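Local coordinates for protein 3-phytase (Klebsiella pneumoniae, PDB 2WNH) that probably removes phosphate from phytate (inositol hexakisphosphate), starting at the 3-position, as a member of the histidine acid phosphatase family, at residues B[301-306]-B[319-324]; B[337-342]-B[360-365]; B[293-298]-B[313-318]; B[266-271]-B[392-397]; B[308-313]-B[343-348]. The protein carries 3 engineered substitutions. All coordinates share one frame; numbering follows the deposited sequence.

Interaction 1: residues B[301-306]-B[319-324]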
# COMPACT_ATOMS: atom_id res chain seq x y z
N MET B 301 -7.61 32.56 27.56
CA MET B 301 -7.38 31.33 28.35
C MET B 301 -6.39 31.52 29.48
O MET B 301 -6.29 30.66 30.36
CB MET B 301 -6.90 30.18 27.45
CG MET B 301 -7.90 29.71 26.41
SD MET B 301 -7.09 28.67 25.16
CE MET B 301 -7.35 27.05 25.86
N ASN B 302 -5.64 32.63 29.45
CA ASN B 302 -4.49 32.83 30.36
C ASN B 302 -3.46 31.70 30.24
O ASN B 302 -2.93 31.20 31.24
CB ASN B 302 -4.98 33.02 31.81
CG ASN B 302 -4.07 33.93 32.63
OD1 ASN B 302 -4.23 34.01 33.85
ND2 ASN B 302 -3.14 34.62 31.99
N PHE B 303 -3.22 31.27 29.01
CA PHE B 303 -2.36 30.12 28.73
C PHE B 303 -1.14 30.63 27.99
O PHE B 303 -1.24 31.18 26.89
CB PHE B 303 -3.15 29.06 27.91
CG PHE B 303 -2.35 27.83 27.46
CD1 PHE B 303 -1.24 27.35 28.17
CD2 PHE B 303 -2.78 27.13 26.32
CE1 PHE B 303 -0.54 26.21 27.70
CE2 PHE B 303 -2.11 25.99 25.87
CZ PHE B 303 -0.99 25.53 26.56
N SER B 304 0.01 30.42 28.62
CA SER B 304 1.29 30.84 28.06
C SER B 304 2.19 29.63 27.84
O SER B 304 2.17 28.68 28.62
CB SER B 304 1.97 31.83 29.02
OG SER B 304 3.20 32.30 28.48
N TRP B 305 2.97 29.67 26.76
CA TRP B 305 3.89 28.58 26.45
C TRP B 305 5.24 29.08 25.97
O TRP B 305 5.37 30.22 25.53
CB TRP B 305 3.28 27.64 25.39
CG TRP B 305 2.91 28.32 24.09
CD1 TRP B 305 3.77 28.71 23.10
CD2 TRP B 305 1.60 28.65 23.64
NE1 TRP B 305 3.06 29.30 22.06
CE2 TRP B 305 1.72 29.26 22.37
CE3 TRP B 305 0.31 28.49 24.19
CZ2 TRP B 305 0.62 29.70 21.64
CZ3 TRP B 305 -0.78 28.91 23.46
CH2 TRP B 305 -0.62 29.51 22.19
N GLN B 306 6.25 28.22 26.08
CA GLN B 306 7.51 28.47 25.40
C GLN B 306 8.10 27.14 24.97
O GLN B 306 8.45 26.34 25.81
CB GLN B 306 8.52 29.22 26.29
CG GLN B 306 9.75 29.60 25.51
CD GLN B 306 10.60 30.64 26.20
OE1 GLN B 306 10.12 31.38 27.08
NE2 GLN B 306 11.86 30.71 25.80
N SER B 319 0.96 25.50 13.28
CA SER B 319 0.83 25.12 14.69
C SER B 319 -0.65 25.17 15.09
O SER B 319 -1.46 25.75 14.36
CB SER B 319 1.64 26.08 15.56
OG SER B 319 1.06 27.38 15.54
N SER B 320 -1.02 24.55 16.20
CA SER B 320 -2.42 24.59 16.62
C SER B 320 -2.62 24.51 18.12
O SER B 320 -1.77 23.99 18.84
CB SER B 320 -3.25 23.51 15.92
OG SER B 320 -2.91 22.23 16.40
N LEU B 321 -3.76 25.06 18.55
CA LEU B 321 -4.26 24.98 19.91
C LEU B 321 -5.35 23.90 19.89
O LEU B 321 -6.25 23.92 19.04
CB LEU B 321 -4.87 26.35 20.28
CG LEU B 321 -5.33 26.57 21.70
CD1 LEU B 321 -4.20 26.33 22.70
CD2 LEU B 321 -5.81 28.03 21.78
N VAL B 322 -5.26 22.96 20.82
CA VAL B 322 -6.20 21.84 20.84
C VAL B 322 -6.90 21.72 22.18
O VAL B 322 -6.25 21.76 23.23
CB VAL B 322 -5.51 20.49 20.51
CG1 VAL B 322 -6.54 19.34 20.56
CG2 VAL B 322 -4.81 20.54 19.14
N LEU B 323 -8.22 21.49 22.13
CA LEU B 323 -8.99 21.04 23.30
C LEU B 323 -9.49 19.61 23.02
O LEU B 323 -10.08 19.37 21.97
CB LEU B 323 -10.21 21.92 23.52
CG LEU B 323 -10.00 23.44 23.52
CD1 LEU B 323 -11.37 24.14 23.62
CD2 LEU B 323 -9.06 23.85 24.62
N GLU B 324 -9.26 18.71 23.97
CA GLU B 324 -9.76 17.34 23.88
C GLU B 324 -10.64 16.99 25.08
O GLU B 324 -10.22 17.15 26.22
CB GLU B 324 -8.58 16.35 23.86
CG GLU B 324 -7.78 16.33 22.53
CD GLU B 324 -6.48 15.51 22.61
OE1 GLU B 324 -6.11 15.02 23.71
OE2 GLU B 324 -5.80 15.37 21.57
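L321, on strand 320-328, is the hub of this wholly apolar contact: its two methyls part, one toward M301, where helix 291-301 runs out, the other toward F303 and W305. With CG anti to the backbone N (chi1 -173°), L321 CD2 meets M301 SD tip to tip at 3.7 Å. L321 CD1 comes in at the edge of the F303 ring, near its plane, 3.8 Å from F303 CE2. M301 bends at its last torsion (chi3 92°), which carries M301 CE along the strand to 3.8 Å from L323 CD2, so one thioether spans two leucines of the same sheet face. W305 is looser, its CZ3 4.4 Å from L321 CD1; it instead lays CE3 over the centre of the F303 ring, and its NE1 is held by N314 O. On the outer side N302, S304 and Q306 are exposed, and on the strand V322 turns its side chain away, toward strands 14-24 and 334-342. N302 has positive phi and closes the helix with a Schellman motif, after which F303 and W305 turn inward. The chain leaving a helix is thus packed by its side chains on a strand of the central sheet, as in the alpha/beta domain of the histidine phosphatase fold.

Interaction 2: residues B[337-342]-B[360-365]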
# COMPACT_ATOMS: atom_id res chain seq x y z
N ARG B 337 -8.31 18.09 28.15
CA ARG B 337 -6.89 18.29 27.90
C ARG B 337 -6.75 19.48 26.96
O ARG B 337 -7.51 19.61 26.00
CB ARG B 337 -6.30 17.03 27.26
CG ARG B 337 -4.85 17.14 26.91
CD ARG B 337 -4.31 15.82 26.47
NE ARG B 337 -2.90 15.93 26.13
CZ ARG B 337 -2.37 15.50 24.99
NH1 ARG B 337 -3.14 14.92 24.07
NH2 ARG B 337 -1.07 15.64 24.79
N VAL B 338 -5.78 20.36 27.25
CA VAL B 338 -5.63 21.60 26.50
C VAL B 338 -4.15 21.74 26.19
O VAL B 338 -3.31 21.67 27.09
CB VAL B 338 -6.10 22.82 27.35
CG1 VAL B 338 -5.89 24.10 26.57
CG2 VAL B 338 -7.54 22.65 27.74
N TYR B 339 -3.80 21.91 24.91
CA TYR B 339 -2.37 22.04 24.60
C TYR B 339 -2.11 22.84 23.35
O TYR B 339 -3.02 23.08 22.55
CB TYR B 339 -1.68 20.67 24.52
CG TYR B 339 -2.24 19.71 23.50
CD1 TYR B 339 -3.29 18.87 23.83
CD2 TYR B 339 -1.69 19.63 22.22
CE1 TYR B 339 -3.80 17.97 22.91
CE2 TYR B 339 -2.19 18.71 21.28
CZ TYR B 339 -3.26 17.91 21.64
OH TYR B 339 -3.79 16.96 20.77
N PHE B 340 -0.86 23.28 23.20
CA PHE B 340 -0.42 23.95 22.01
C PHE B 340 0.69 23.11 21.41
O PHE B 340 1.54 22.58 22.13
CB PHE B 340 0.11 25.36 22.32
CG PHE B 340 0.59 26.09 21.09
CD1 PHE B 340 -0.31 26.54 20.12
CD2 PHE B 340 1.95 26.31 20.88
CE1 PHE B 340 0.12 27.19 18.97
CE2 PHE B 340 2.39 26.98 19.72
CZ PHE B 340 1.47 27.41 18.77
N GLN B 341 0.65 22.94 20.09
CA GLN B 341 1.65 22.12 19.40
C GLN B 341 2.19 22.81 18.16
O GLN B 341 1.45 23.52 17.48
CB GLN B 341 1.05 20.75 19.04
CG GLN B 341 -0.02 20.81 17.95
CD GLN B 341 -0.67 19.46 17.70
OE1 GLN B 341 -0.01 18.42 17.76
NE2 GLN B 341 -1.97 19.46 17.45
N ALA B 342 3.47 22.54 17.86
CA ALA B 342 4.16 23.04 16.66
C ALA B 342 5.33 22.16 16.27
O ALA B 342 5.80 21.36 17.06
CB ALA B 342 4.70 24.46 16.91
N MET B 360 6.18 16.19 17.53
CA MET B 360 5.71 17.56 17.66
C MET B 360 6.20 18.12 18.99
O MET B 360 6.26 17.39 20.00
CB MET B 360 4.18 17.62 17.65
CG MET B 360 3.56 17.17 16.36
SD MET B 360 3.83 18.38 15.03
CE MET B 360 2.76 19.73 15.50
N LEU B 361 6.55 19.40 18.99
CA LEU B 361 6.76 20.14 20.22
C LEU B 361 5.40 20.45 20.83
O LEU B 361 4.49 20.84 20.11
CB LEU B 361 7.50 21.44 19.92
CG LEU B 361 8.83 21.26 19.17
CD1 LEU B 361 9.45 22.63 18.84
CD2 LEU B 361 9.81 20.37 19.95
N ARG B 362 5.25 20.27 22.15
CA ARG B 362 3.95 20.45 22.76
C ARG B 362 4.06 21.00 24.18
O ARG B 362 4.99 20.64 24.92
CB ARG B 362 3.22 19.09 22.79
CG ARG B 362 1.74 19.18 23.10
CD ARG B 362 1.04 17.81 22.98
NE ARG B 362 1.56 17.00 21.87
CZ ARG B 362 2.35 15.94 22.03
NH1 ARG B 362 2.71 15.54 23.25
NH2 ARG B 362 2.77 15.27 20.97
N GLN B 363 3.11 21.87 24.55
CA GLN B 363 2.98 22.28 25.94
C GLN B 363 1.52 22.22 26.37
O GLN B 363 0.62 22.71 25.69
CB GLN B 363 3.54 23.69 26.17
CG GLN B 363 3.53 24.07 27.65
CD GLN B 363 4.38 25.29 27.95
OE1 GLN B 363 5.36 25.61 27.24
NE2 GLN B 363 4.03 25.98 29.04
N GLU B 364 1.29 21.58 27.50
CA GLU B 364 -0.08 21.45 27.99
C GLU B 364 -0.40 22.51 29.04
O GLU B 364 0.46 22.86 29.86
CB GLU B 364 -0.25 20.06 28.63
CG GLU B 364 0.03 18.89 27.70
CD GLU B 364 -0.15 17.57 28.43
OE1 GLU B 364 0.67 17.29 29.38
OE2 GLU B 364 -1.10 16.83 28.07
N TRP B 365 -1.63 23.00 29.02
CA TRP B 365 -2.19 23.85 30.08
C TRP B 365 -2.55 22.98 31.28
O TRP B 365 -2.91 21.80 31.12
CB TRP B 365 -3.44 24.55 29.54
CG TRP B 365 -4.20 25.37 30.53
CD1 TRP B 365 -3.99 26.69 30.84
CD2 TRP B 365 -5.33 24.95 31.31
NE1 TRP B 365 -4.91 27.10 31.79
CE2 TRP B 365 -5.75 26.05 32.09
CE3 TRP B 365 -6.03 23.73 31.43
CZ2 TRP B 365 -6.82 25.99 32.96
CZ3 TRP B 365 -7.08 23.67 32.32
CH2 TRP B 365 -7.48 24.79 33.07
O HOH W 1 1.84 16.18 25.93
O HOH W 2 -4.30 19.90 29.62
O HOH W 3 1.01 16.42 19.19
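Y339 has CG in the crowded position between its backbone N and carbonyl carbon (chi1 59°), and R362, with CG anti to the backbone N, kinks at chi3 (-37°); the two side chains therefore run alongside each other on one face of an antiparallel strand pair, part of the mixed central sheet. R362 CD comes to 3.4 Å from Y339 CD2, while the cation-pi attraction of its guanidinium is long and at most weak. Backbone bonds pair F340 with Q363 and A342 with L361 in both directions; Y339-E364 and Q341-R362 are the non-hydrogen-bonded pairs between and beside them. At the far end W365 N bonds V338 O, its donor above the carbonyl plane. R337 is extended, with Y339 CE1 on one face of its guanidinium, and its NH1 pairs with E324. R337 NH2 lies only 4.1 Å from R362 NH1, a like-charge approach probably eased by E364 and by a water that accepts from both arginines, weakly from R337. E364 OE1 turns to T377. On the face of Y339, Q341 and R362, R337 NE gives E364 OE2 a nearly straight 2.8 Å salt bridge (169°), in the guanidinium plane and on the anti lone pair of OE2.

Interaction 3: residues B[293-298]-B[313-318]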
# COMPACT_ATOMS: atom_id res chain seq x y z
N ASN B 293 -5.74 35.22 15.75
CA ASN B 293 -6.84 34.53 16.43
C ASN B 293 -6.34 33.63 17.55
O ASN B 293 -6.89 33.64 18.66
CB ASN B 293 -7.65 33.72 15.41
CG ASN B 293 -8.15 34.56 14.26
OD1 ASN B 293 -7.62 34.49 13.15
ND2 ASN B 293 -9.15 35.40 14.51
N ILE B 294 -5.31 32.84 17.27
CA ILE B 294 -4.70 31.99 18.29
C ILE B 294 -4.17 32.78 19.48
O ILE B 294 -4.42 32.42 20.62
CB ILE B 294 -3.61 31.06 17.73
CG1 ILE B 294 -4.26 30.10 16.73
CG2 ILE B 294 -2.92 30.30 18.87
CD1 ILE B 294 -3.28 29.26 15.88
N ALA B 295 -3.47 33.88 19.20
CA ALA B 295 -2.96 34.75 20.27
C ALA B 295 -4.09 35.30 21.15
O ALA B 295 -3.98 35.29 22.39
CB ALA B 295 -2.12 35.88 19.69
N MET B 296 -5.16 35.77 20.53
CA MET B 296 -6.26 36.32 21.34
C MET B 296 -6.91 35.24 22.20
O MET B 296 -7.16 35.45 23.39
CB MET B 296 -7.26 37.03 20.46
CG MET B 296 -6.70 38.33 19.91
SD MET B 296 -7.85 39.19 18.83
CE MET B 296 -8.20 38.00 17.56
N VAL B 297 -7.16 34.08 21.60
CA VAL B 297 -7.72 32.96 22.35
C VAL B 297 -6.84 32.53 23.54
O VAL B 297 -7.36 32.36 24.66
CB VAL B 297 -8.04 31.78 21.42
CG1 VAL B 297 -8.49 30.57 22.25
CG2 VAL B 297 -9.14 32.21 20.44
N ARG B 298 -5.54 32.33 23.33
CA ARG B 298 -4.68 31.90 24.43
C ARG B 298 -4.59 32.99 25.50
O ARG B 298 -4.46 32.68 26.67
CB ARG B 298 -3.28 31.44 23.97
CG ARG B 298 -2.45 32.46 23.21
CD ARG B 298 -1.46 33.25 24.10
NE ARG B 298 -0.76 34.25 23.28
CZ ARG B 298 0.29 33.97 22.51
NH1 ARG B 298 0.75 32.72 22.47
NH2 ARG B 298 0.89 34.92 21.77
N GLY B 313 5.34 32.27 23.76
CA GLY B 313 4.09 32.49 23.06
C GLY B 313 4.10 32.42 21.55
O GLY B 313 3.05 32.65 20.92
N ASN B 314 5.26 32.12 20.96
CA ASN B 314 5.41 32.09 19.50
C ASN B 314 4.41 31.10 18.89
O ASN B 314 4.18 30.03 19.45
CB ASN B 314 6.84 31.70 19.09
CG ASN B 314 7.05 31.80 17.61
OD1 ASN B 314 6.74 30.87 16.85
ND2 ASN B 314 7.60 32.92 17.16
N ILE B 315 3.80 31.50 17.77
CA ILE B 315 2.83 30.68 17.05
C ILE B 315 3.36 30.36 15.62
O ILE B 315 3.18 31.16 14.69
CB ILE B 315 1.43 31.40 16.98
CG1 ILE B 315 0.92 31.77 18.39
CG2 ILE B 315 0.38 30.57 16.20
CD1 ILE B 315 0.01 33.04 18.38
N PRO B 316 4.06 29.22 15.45
CA PRO B 316 4.62 28.84 14.15
C PRO B 316 3.59 28.50 13.08
O PRO B 316 2.43 28.18 13.39
CB PRO B 316 5.46 27.59 14.49
CG PRO B 316 5.80 27.75 15.96
CD PRO B 316 4.48 28.29 16.51
N PRO B 317 3.99 28.57 11.81
CA PRO B 317 3.05 28.16 10.75
C PRO B 317 2.61 26.70 10.93
O PRO B 317 3.43 25.83 11.29
CB PRO B 317 3.88 28.30 9.47
CG PRO B 317 5.33 28.30 9.96
CD PRO B 317 5.28 29.03 11.27
N GLY B 318 1.32 26.46 10.70
CA GLY B 318 0.71 25.14 10.86
C GLY B 318 0.67 24.64 12.30
O GLY B 318 0.37 23.47 12.53
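Hydrogen bonding centres on one carbonyl. R298, on helix 291-301, has CG in the crowded position between its backbone N and carbonyl carbon (chi1 59°) and bends at chi2 (95°), which swings the guanidinium out to the loop 313-318. R298 NH1 bonds G313 O at 2.8 Å, on a lone pair in the carbonyl plane, with the oxygen only 5° out of the guanidinium plane. R298 NH2 adds a weak, more bent bond of 3.2 Å to G313 O, so both terminal nitrogens fork onto that oxygen. G313, whose positive phi suits a residue without a side chain, has its CA 3.4 Å from R298 NH1. Apolar packing belongs to I315. Its CD1 fits against the helix between I294 and A295, 3.8 Å from A295 CB, while I315 CG2 meets I294 CD1 at 3.9 Å; the two isoleucines cross obliquely. I315 CD1 also lies 4.0 Å from R298 NH2, tip to tip with the arginine. Y249 of helix 243-250 packs on A295, R298 and I315. Charge pairing comes from outside, where R298 NH2 forms a salt bridge with D254. A buried cation thus has an acidic partner on NH2 and a backbone acceptor at its edge, consistent with a charged, well-fixed arginine tying helix to loop.

Interaction 4: residues B[266-271]-B[392-397]. Engineered in segment 392-397: A397 (natural residue Thr).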
# COMPACT_ATOMS: atom_id res chain seq x y z
N LEU B 266 -14.65 33.50 19.45
CA LEU B 266 -13.98 32.27 19.01
C LEU B 266 -13.71 31.36 20.19
O LEU B 266 -13.96 30.15 20.12
CB LEU B 266 -12.66 32.62 18.29
CG LEU B 266 -11.79 31.47 17.78
CD1 LEU B 266 -12.58 30.46 16.90
CD2 LEU B 266 -10.58 32.04 17.00
N LEU B 267 -13.21 31.90 21.29
CA LEU B 267 -13.02 31.02 22.44
C LEU B 267 -14.37 30.45 22.87
O LEU B 267 -14.48 29.26 23.17
CB LEU B 267 -12.31 31.72 23.60
CG LEU B 267 -12.17 30.86 24.88
CD1 LEU B 267 -11.38 29.56 24.65
CD2 LEU B 267 -11.47 31.64 25.98
N ASN B 268 -15.39 31.30 22.91
CA ASN B 268 -16.72 30.81 23.27
C ASN B 268 -17.21 29.63 22.39
O ASN B 268 -17.76 28.63 22.92
CB ASN B 268 -17.74 31.94 23.24
CG ASN B 268 -19.07 31.52 23.79
OD1 ASN B 268 -19.17 31.08 24.95
ND2 ASN B 268 -20.10 31.62 22.97
N ALA B 269 -17.01 29.78 21.08
CA ALA B 269 -17.37 28.76 20.09
C ALA B 269 -16.60 27.47 20.33
O ALA B 269 -17.16 26.35 20.21
CB ALA B 269 -17.15 29.26 18.67
N MET B 270 -15.32 27.61 20.67
CA MET B 270 -14.44 26.46 20.93
C MET B 270 -14.82 25.71 22.20
O MET B 270 -14.86 24.48 22.20
CB MET B 270 -12.96 26.91 20.97
CG MET B 270 -12.39 27.27 19.60
SD MET B 270 -10.76 28.02 19.77
CE MET B 270 -9.76 26.64 20.34
N LEU B 271 -15.07 26.44 23.29
CA LEU B 271 -15.50 25.81 24.55
C LEU B 271 -16.87 25.10 24.42
O LEU B 271 -17.05 23.98 24.91
CB LEU B 271 -15.54 26.80 25.71
CG LEU B 271 -14.19 27.43 26.09
CD1 LEU B 271 -14.45 28.54 27.08
CD2 LEU B 271 -13.25 26.35 26.68
N ILE B 392 -13.75 35.82 29.15
CA ILE B 392 -14.65 36.08 28.01
C ILE B 392 -15.49 37.33 28.33
O ILE B 392 -16.00 37.46 29.44
CB ILE B 392 -15.57 34.87 27.72
CG1 ILE B 392 -14.74 33.76 27.03
CG2 ILE B 392 -16.78 35.26 26.85
CD1 ILE B 392 -15.38 32.35 27.06
N ASP B 393 -15.59 38.23 27.36
CA ASP B 393 -16.48 39.37 27.44
C ASP B 393 -17.77 38.94 26.76
O ASP B 393 -17.82 38.82 25.53
CB ASP B 393 -15.88 40.59 26.73
CG ASP B 393 -16.77 41.81 26.83
OD1 ASP B 393 -17.08 42.21 27.97
OD2 ASP B 393 -17.18 42.36 25.78
N ARG B 394 -18.81 38.69 27.55
CA ARG B 394 -20.05 38.11 27.03
C ARG B 394 -20.73 38.91 25.90
O ARG B 394 -21.12 38.31 24.90
CB ARG B 394 -21.04 37.76 28.15
CG ARG B 394 -20.52 36.67 29.09
CD ARG B 394 -20.57 35.28 28.42
NE ARG B 394 -19.72 34.32 29.12
CZ ARG B 394 -19.32 33.16 28.60
NH1 ARG B 394 -19.68 32.82 27.37
NH2 ARG B 394 -18.55 32.36 29.32
N PRO B 395 -20.84 40.25 26.03
CA PRO B 395 -21.37 41.02 24.90
C PRO B 395 -20.58 40.85 23.60
O PRO B 395 -21.14 41.06 22.53
CB PRO B 395 -21.28 42.48 25.38
CG PRO B 395 -21.28 42.38 26.88
CD PRO B 395 -20.53 41.12 27.19
N SER B 396 -19.30 40.49 23.71
CA SER B 396 -18.44 40.27 22.55
C SER B 396 -18.43 38.81 22.12
O SER B 396 -17.65 38.43 21.25
CB SER B 396 -17.01 40.70 22.85
OG SER B 396 -16.95 42.06 23.26
N ALA B 397 -19.32 38.00 22.70
CA ALA B 397 -19.34 36.58 22.40
C ALA B 397 -20.71 36.09 21.94
O ALA B 397 -21.28 35.23 22.59
CB ALA B 397 -18.86 35.79 23.65
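S396 OG is the best-held polar atom here, with two partners: it donates a short 2.5 Å bond to D393 OD2, and K261 NZ of helix 256-274 also bonds it. That helix lies in the helical layer flanking the central sheet of the histidine phosphatase fold, and the contact joins it to the C-terminal chain after helix 381-388. The bond back to D393 spans a 3-10 turn at 394-396, just after the aspartate, and S264 OG accepts from D393 N. Between the two segments there is a single hydrogen bond, from R394 NH1 to N268 OD1 at 3.0 Å. It is bent, with 136° at the hydrogen, and the donor stands well above the amide plane, off the lone pairs; amide and guanidinium are turned nearly at right angles. On the arginine side OD1 lies near the guanidinium plane, at its edge. R394 reaches there by folding at chi2 (-74°), which brings its guanidinium back over its own segment, with I392 CG2 over the centre of one face. N268 sends CG anti to the backbone N (chi1 -172°), out toward the loop. Next to this polar pair the packing is apolar. I392 crosses L267 obliquely, its CG1 4.0 Å from L267 CD2, and slides past L271 in the opposite direction, its CD1 3.9 Å from L271 CD1. A397, an engineered residue, closes the contact beside the asparagine, with its CB 4.0 Å from N268 CB.

Interaction 5: residues B[308-313]-B[343-348]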
# COMPACT_ATOMS: atom_id res chain seq x y z
N PRO B 308 10.85 24.63 22.69
CA PRO B 308 12.27 24.62 22.29
C PRO B 308 12.52 25.34 20.97
O PRO B 308 11.85 25.06 19.96
CB PRO B 308 12.59 23.13 22.15
CG PRO B 308 11.66 22.47 23.10
CD PRO B 308 10.40 23.28 23.09
N GLY B 309 13.46 26.28 20.98
CA GLY B 309 13.85 27.02 19.78
C GLY B 309 12.97 28.22 19.45
O GLY B 309 13.22 28.91 18.46
N TYR B 310 11.94 28.46 20.26
CA TYR B 310 11.02 29.57 20.06
C TYR B 310 10.99 30.46 21.29
O TYR B 310 11.27 30.00 22.40
CB TYR B 310 9.61 29.04 19.78
CG TYR B 310 9.47 28.33 18.44
CD1 TYR B 310 9.60 29.03 17.24
CD2 TYR B 310 9.23 26.95 18.38
CE1 TYR B 310 9.47 28.40 16.02
CE2 TYR B 310 9.09 26.30 17.16
CZ TYR B 310 9.22 27.03 15.98
OH TYR B 310 9.08 26.42 14.75
N SER B 311 10.65 31.73 21.10
CA SER B 311 10.42 32.60 22.24
C SER B 311 9.01 32.40 22.82
O SER B 311 8.17 31.70 22.21
CB SER B 311 10.70 34.06 21.88
OG SER B 311 9.84 34.45 20.84
N ARG B 312 8.76 33.00 23.98
CA ARG B 312 7.48 32.86 24.70
C ARG B 312 6.30 33.20 23.81
O ARG B 312 6.26 34.26 23.17
CB ARG B 312 7.45 33.78 25.94
CG ARG B 312 6.11 33.76 26.69
CD ARG B 312 6.18 34.55 28.01
NE ARG B 312 6.77 35.88 27.81
CZ ARG B 312 6.15 36.93 27.27
NH1 ARG B 312 4.88 36.85 26.89
NH2 ARG B 312 6.82 38.07 27.13
N GLY B 313 5.34 32.27 23.76
CA GLY B 313 4.09 32.49 23.06
C GLY B 313 4.10 32.42 21.55
O GLY B 313 3.05 32.65 20.92
N GLN B 343 5.84 22.34 15.06
CA GLN B 343 7.13 21.76 14.73
C GLN B 343 8.22 22.79 14.95
O GLN B 343 8.00 23.99 14.77
CB GLN B 343 7.15 21.32 13.27
CG GLN B 343 6.30 20.08 13.02
CD GLN B 343 6.72 19.37 11.74
OE1 GLN B 343 7.49 18.38 11.75
NE2 GLN B 343 6.23 19.87 10.62
N GLY B 344 9.41 22.30 15.27
CA GLY B 344 10.62 23.15 15.36
C GLY B 344 11.08 23.73 14.03
O GLY B 344 10.66 23.30 12.95
N LEU B 345 11.96 24.74 14.10
CA LEU B 345 12.41 25.47 12.92
C LEU B 345 13.09 24.57 11.89
O LEU B 345 12.82 24.67 10.69
CB LEU B 345 13.37 26.59 13.34
CG LEU B 345 12.70 27.79 13.99
CD1 LEU B 345 13.76 28.55 14.80
CD2 LEU B 345 12.04 28.68 12.96
N ASP B 346 14.00 23.72 12.35
CA ASP B 346 14.71 22.87 11.38
C ASP B 346 13.80 21.76 10.83
O ASP B 346 13.93 21.39 9.67
CB ASP B 346 16.04 22.32 11.93
CG ASP B 346 17.17 23.35 11.83
OD1 ASP B 346 17.09 24.28 10.97
OD2 ASP B 346 18.12 23.23 12.62
N ASP B 347 12.88 21.26 11.66
CA ASP B 347 11.92 20.23 11.21
C ASP B 347 11.03 20.77 10.08
O ASP B 347 10.74 20.04 9.11
CB ASP B 347 11.11 19.69 12.40
CG ASP B 347 11.88 18.61 13.20
OD1 ASP B 347 13.02 18.23 12.81
OD2 ASP B 347 11.35 18.13 14.20
N LEU B 348 10.61 22.03 10.20
CA LEU B 348 9.82 22.67 9.14
C LEU B 348 10.67 22.85 7.89
O LEU B 348 10.24 22.49 6.81
CB LEU B 348 9.29 24.04 9.60
CG LEU B 348 8.17 23.94 10.63
CD1 LEU B 348 7.96 25.32 11.28
CD2 LEU B 348 6.86 23.41 10.03
O HOH W 4 12.46 25.58 16.86
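The Y310 ring has a water over one face, offset toward the rim, and at its edge, in the ring plane, the carbonyl oxygen of Q343. That oxygen accepts the phenol proton: Y310 OH to Q343 O is 2.7 Å, arriving in the carbonyl plane on a lone pair. L345 lies obliquely against the ring, with CG 3.9 Å from Y310 CE1, while L348 CD1 lies 3.8 Å from Y310 OH. Y310 has CG anti to the carbonyl carbon, beside its backbone N (chi1 -68°), and so extends from the loop 308-313 to the start of helix 345-349, where G344 is the N-cap. L345 CD1 also touches G309 O at 3.7 Å, the loop carbonyl that T239 OG1 bonds. The side chain of Q343 lies about 6 Å from that of H358, a Mg(2+)-binding residue, although no ion is bound to this chain. The water over the ring bridges backbones, accepting from L345 N at 2.9 Å, which satisfies this first-turn N-H, and donating to P308 O at 3.2 Å. Accepting from L345 N probably makes that water a somewhat better donor, and with the phenol bond it fixes the strand-to-helix link to the loop.

Overall arrangement
Four of the five contacts cluster around the part of the central mixed sheet where strands 320-328 and 334-342 pair: the centres of interactions 1 and 2 are about 6 Å apart, those of 1 and 3 about 8 Å. Helix 291-301 and the long loop after it feed interactions 1, 3 and 5, which cross along the chain; interactions 3 and 5 share G313. Interactions 1 and 3 close before interaction 2 opens, adding strand 361-364. Interaction 4 spans all of these in sequence, about 29 Å from interaction 5 between centres, on the opposite side of the chain's centre. Together they pack one helix-loop-strand region and the C-terminal chain onto the same domain.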